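Local coordinates for protein transcription initiation factor IIB (Methanocaldococcus vulcanius, PDB 5O9I) that carries a mini-intein of the HINT fold, which probably excises itself from the precursor by protein splicing and joins the flanking segments, at residues Pro11-Ile14 and Glu19-Val22; Val55-Ser60 and Lys65-Ser70. All coordinates share one frame; numbering follows the deposited sequence.

Interaction 1: Pro11-Ile14 and Glu19-Val22; sequences PIII and EIKV
I14 and K21 meet as an antiparallel hydrogen-bonded pair, and each backbone N-H reaches the other's carbonyl. I14 N to K21 O is 2.9 Å and nearly straight, 170° at the hydrogen. K21 N to I14 O is 3.0 Å. The K21 side chain can be followed outward. Its CB leaves on the same sheet face as the I14 side chain. CG sits between the backbone N and the carbonyl carbon (chi1 53°), and there it lies 3.7 Å from I14 CG1, with I14 CD1 a little farther off. The chain then bends at its third and fourth torsions, and CD and CE carry it back along its own strand. NZ ends 3.5 Å from E19 OE2, a salt bridge within the same strand. The side chain also touches E16. The two strands form a beta hairpin, running at 176° to each other, in the intein splicing domain. On the other face I13 pairs with V22 without backbone hydrogen bonds. I13 CG2, anti to its own N, crosses toward I20 and meets I20 CG2 at 3.9 Å. P11 CB touches V22 CG1 at 4.0 Å. I12 and I14 turn to helix 25-34, where both touch L28.

Interaction 2: Val55-Ser60 and Lys65-Ser70; sequences VIAFDS and KFMPVS
V55 O takes the N-H of M67 at 2.7 Å, the shortest polar bond between the two strands. V55 N returns the bond to M67 O at 2.8 Å, so this pair is held both ways. A57 and K65 repeat the pattern, with A57 N to K65 O and K65 N to A57 O both 3.0 Å. Between these pairs lies I56 opposite F66, a non-hydrogen-bonded pair. The I56 side chain lies over one face of the F66 ring. Its CG1 is 3.7 Å from the ring centroid and 18° off the normal, a CH-pi contact. CG1 comes nearest to the ring at CZ, 3.5 Å, and I56 CD1 runs on past the same end of the ring. The F66 ring is placed there by CG standing anti to the carbonyl carbon (chi1 -88°). I13 and K15 of strand 11-16 also touch this ring. With an alanine in place of F66, I56 CG1 and CD1 would probably lose the ring face they rest on, and a gap would open beside I13. On the reverse face A57 CB meets M67 CG at 4.2 Å. V55 CB packs on V69 CG2 at 3.9 Å, just past the paired residues. At the far end K65 NZ lies 4.4 Å from D59 OD2, too far for a salt bridge. D59 instead bonds through OD1 to the backbone N of K63, within the turn. The axes of the short segments 55-58 and 65-68 run at 112°. This is a strongly twisted beta hairpin, with strand 64-68 at the edge of a four-stranded antiparallel sheet in the HINT fold of inteins.

Interactions 1 and 2 are two hairpins of one four-stranded antiparallel sheet, its order 19-24, 11-16, 53-58, 64-68. The first hairpin is complete before the second begins, and their centres are about 13 Å apart. They join where strands 11-16 and 53-58 lie side by side. I13 CB packs on I56 CD1 at 3.7 Å, and I13 CG2 reaches F66 CZ at 4.0 Å. I13 thus packs in both hairpins. Its backbone takes part too, with I13 O 3.8 Å from V55 CG2. I14 C lies 4.0 Å from F66 CE1. On the opposite face I14 touches V55. The side-chain contacts between the two, I13 with I56 and F66, and I14 with V55, are apolar.

Interaction 1: Pro11-Ile14 and Glu19-Val22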
# COMPACT_ATOMS: atom_id res chain seq x y z
N PRO A 11 -3.76 1.53 -8.06
CA PRO A 11 -4.52 2.72 -7.71
C PRO A 11 -4.68 2.92 -6.20
O PRO A 11 -4.62 1.96 -5.41
CB PRO A 11 -5.87 2.48 -8.39
CG PRO A 11 -6.01 1.01 -8.39
CD PRO A 11 -4.65 0.43 -8.49
N ILE A 12 -4.86 4.18 -5.85
CA ILE A 12 -5.10 4.61 -4.50
C ILE A 12 -6.12 5.72 -4.45
O ILE A 12 -6.21 6.56 -5.32
CB ILE A 12 -3.84 5.19 -3.76
CG1 ILE A 12 -3.10 6.13 -4.70
CG2 ILE A 12 -2.93 4.09 -3.22
CD1 ILE A 12 -1.97 6.88 -4.06
N ILE A 13 -6.83 5.74 -3.36
CA ILE A 13 -7.83 6.75 -3.16
C ILE A 13 -7.11 7.80 -2.35
O ILE A 13 -6.58 7.50 -1.29
CB ILE A 13 -9.01 6.16 -2.41
CG1 ILE A 13 -9.55 4.94 -3.21
CG2 ILE A 13 -10.00 7.27 -2.21
CD1 ILE A 13 -10.69 4.16 -2.60
N ILE A 14 -7.09 9.03 -2.84
CA ILE A 14 -6.52 10.10 -2.05
C ILE A 14 -7.51 11.22 -1.91
O ILE A 14 -8.48 11.29 -2.67
CB ILE A 14 -5.25 10.61 -2.69
CG1 ILE A 14 -5.57 11.38 -3.96
CG2 ILE A 14 -4.26 9.45 -2.94
CD1 ILE A 14 -4.33 11.93 -4.68
N GLU A 19 -10.40 17.19 -2.16
CA GLU A 19 -11.21 16.47 -3.16
C GLU A 19 -10.70 15.05 -3.34
O GLU A 19 -9.50 14.77 -3.42
CB GLU A 19 -11.26 17.20 -4.52
CG GLU A 19 -9.94 17.71 -5.04
CD GLU A 19 -9.99 18.21 -6.48
OE1 GLU A 19 -11.02 17.97 -7.19
OE2 GLU A 19 -8.98 18.88 -6.89
N ILE A 20 -11.63 14.14 -3.50
CA ILE A 20 -11.29 12.77 -3.58
C ILE A 20 -11.05 12.39 -5.01
O ILE A 20 -11.76 12.83 -5.92
CB ILE A 20 -12.39 11.92 -2.92
CG1 ILE A 20 -12.26 12.17 -1.43
CG2 ILE A 20 -12.12 10.44 -3.11
CD1 ILE A 20 -13.49 11.90 -0.64
N LYS A 21 -10.05 11.55 -5.19
CA LYS A 21 -9.87 10.93 -6.47
C LYS A 21 -9.12 9.66 -6.39
O LYS A 21 -8.47 9.37 -5.40
CB LYS A 21 -9.12 11.87 -7.36
CG LYS A 21 -7.82 12.39 -6.75
CD LYS A 21 -7.10 13.35 -7.66
CE LYS A 21 -6.83 14.69 -6.96
NZ LYS A 21 -8.07 15.51 -6.83
N VAL A 22 -9.21 8.92 -7.49
CA VAL A 22 -8.48 7.69 -7.68
C VAL A 22 -7.41 7.93 -8.72
O VAL A 22 -7.71 8.33 -9.82
CB VAL A 22 -9.44 6.58 -8.12
CG1 VAL A 22 -8.72 5.23 -8.20
CG2 VAL A 22 -10.63 6.52 -7.15

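Interaction 2: Val55-Ser60 and Lys65-Ser70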
# COMPACT_ATOMS: atom_id res chain seq x y z
N VAL A 55 -4.49 9.86 2.63
CA VAL A 55 -4.71 8.52 2.20
C VAL A 55 -5.52 7.79 3.26
O VAL A 55 -5.54 8.20 4.40
CB VAL A 55 -3.31 7.94 1.92
CG1 VAL A 55 -2.83 6.91 2.90
CG2 VAL A 55 -3.22 7.51 0.47
N ILE A 56 -6.17 6.72 2.88
CA ILE A 56 -6.92 5.91 3.82
C ILE A 56 -6.03 4.90 4.56
O ILE A 56 -5.32 4.10 3.93
CB ILE A 56 -8.08 5.15 3.10
CG1 ILE A 56 -9.02 6.15 2.42
CG2 ILE A 56 -8.95 4.40 4.07
CD1 ILE A 56 -9.67 5.53 1.21
N ALA A 57 -6.10 4.98 5.90
CA ALA A 57 -5.31 4.14 6.81
C ALA A 57 -6.17 3.72 7.93
O ALA A 57 -7.10 4.41 8.26
CB ALA A 57 -4.17 4.91 7.36
N PHE A 58 -5.87 2.58 8.52
CA PHE A 58 -6.64 2.16 9.66
C PHE A 58 -6.05 2.67 10.94
O PHE A 58 -4.84 2.77 11.06
CB PHE A 58 -6.78 0.67 9.69
CG PHE A 58 -5.54 -0.08 10.10
CD1 PHE A 58 -5.18 -0.22 11.48
CD2 PHE A 58 -4.80 -0.75 9.18
CE1 PHE A 58 -4.07 -0.93 11.87
CE2 PHE A 58 -3.75 -1.53 9.57
CZ PHE A 58 -3.35 -1.58 10.91
N ASP A 59 -6.93 2.89 11.90
CA ASP A 59 -6.63 3.47 13.17
C ASP A 59 -6.53 2.34 14.19
O ASP A 59 -6.62 1.16 13.86
CB ASP A 59 -7.67 4.56 13.51
CG ASP A 59 -9.09 4.02 13.84
OD1 ASP A 59 -9.28 2.80 14.06
OD2 ASP A 59 -10.07 4.80 14.01
N SER A 60 -6.34 2.69 15.45
CA SER A 60 -6.09 1.70 16.48
C SER A 60 -7.32 0.83 16.83
O SER A 60 -7.16 -0.28 17.38
CB SER A 60 -5.60 2.42 17.73
OG SER A 60 -6.61 3.25 18.24
N LYS A 65 -9.79 5.76 8.09
CA LYS A 65 -9.94 7.21 8.03
C LYS A 65 -8.83 7.85 7.18
O LYS A 65 -7.75 7.26 6.95
CB LYS A 65 -10.07 7.84 9.42
CG LYS A 65 -8.80 8.09 10.21
CD LYS A 65 -9.19 9.00 11.40
CE LYS A 65 -8.02 9.38 12.32
NZ LYS A 65 -7.65 8.41 13.43
N PHE A 66 -9.16 8.99 6.62
CA PHE A 66 -8.22 9.70 5.74
C PHE A 66 -7.19 10.30 6.64
O PHE A 66 -7.55 10.83 7.67
CB PHE A 66 -8.91 10.76 4.89
CG PHE A 66 -9.44 10.22 3.60
CD1 PHE A 66 -8.62 10.08 2.54
CD2 PHE A 66 -10.79 9.80 3.45
CE1 PHE A 66 -9.06 9.55 1.35
CE2 PHE A 66 -11.25 9.31 2.26
CZ PHE A 66 -10.39 9.19 1.21
N MET A 67 -5.92 10.14 6.28
CA MET A 67 -4.80 10.64 7.06
C MET A 67 -3.70 11.25 6.19
O MET A 67 -3.38 10.73 5.09
CB MET A 67 -4.17 9.48 7.78
CG MET A 67 -5.10 8.77 8.71
SD MET A 67 -4.80 9.63 10.22
CE MET A 67 -4.48 8.13 11.14
N PRO A 68 -3.02 12.30 6.71
CA PRO A 68 -2.02 12.99 5.86
C PRO A 68 -0.83 12.12 5.52
O PRO A 68 -0.42 11.28 6.31
CB PRO A 68 -1.58 14.18 6.71
CG PRO A 68 -2.43 14.21 7.87
CD PRO A 68 -2.91 12.76 8.09
N VAL A 69 -0.31 12.33 4.31
CA VAL A 69 0.93 11.74 3.86
C VAL A 69 1.98 12.82 4.00
O VAL A 69 1.82 13.90 3.46
CB VAL A 69 0.85 11.35 2.37
CG1 VAL A 69 2.21 10.83 1.89
CG2 VAL A 69 -0.20 10.28 2.16
N SER A 70 3.06 12.52 4.70
CA SER A 70 4.14 13.48 4.90
C SER A 70 5.07 13.54 3.72
O SER A 70 5.44 14.65 3.26
CB SER A 70 4.93 13.08 6.15
OG SER A 70 5.21 11.69 6.10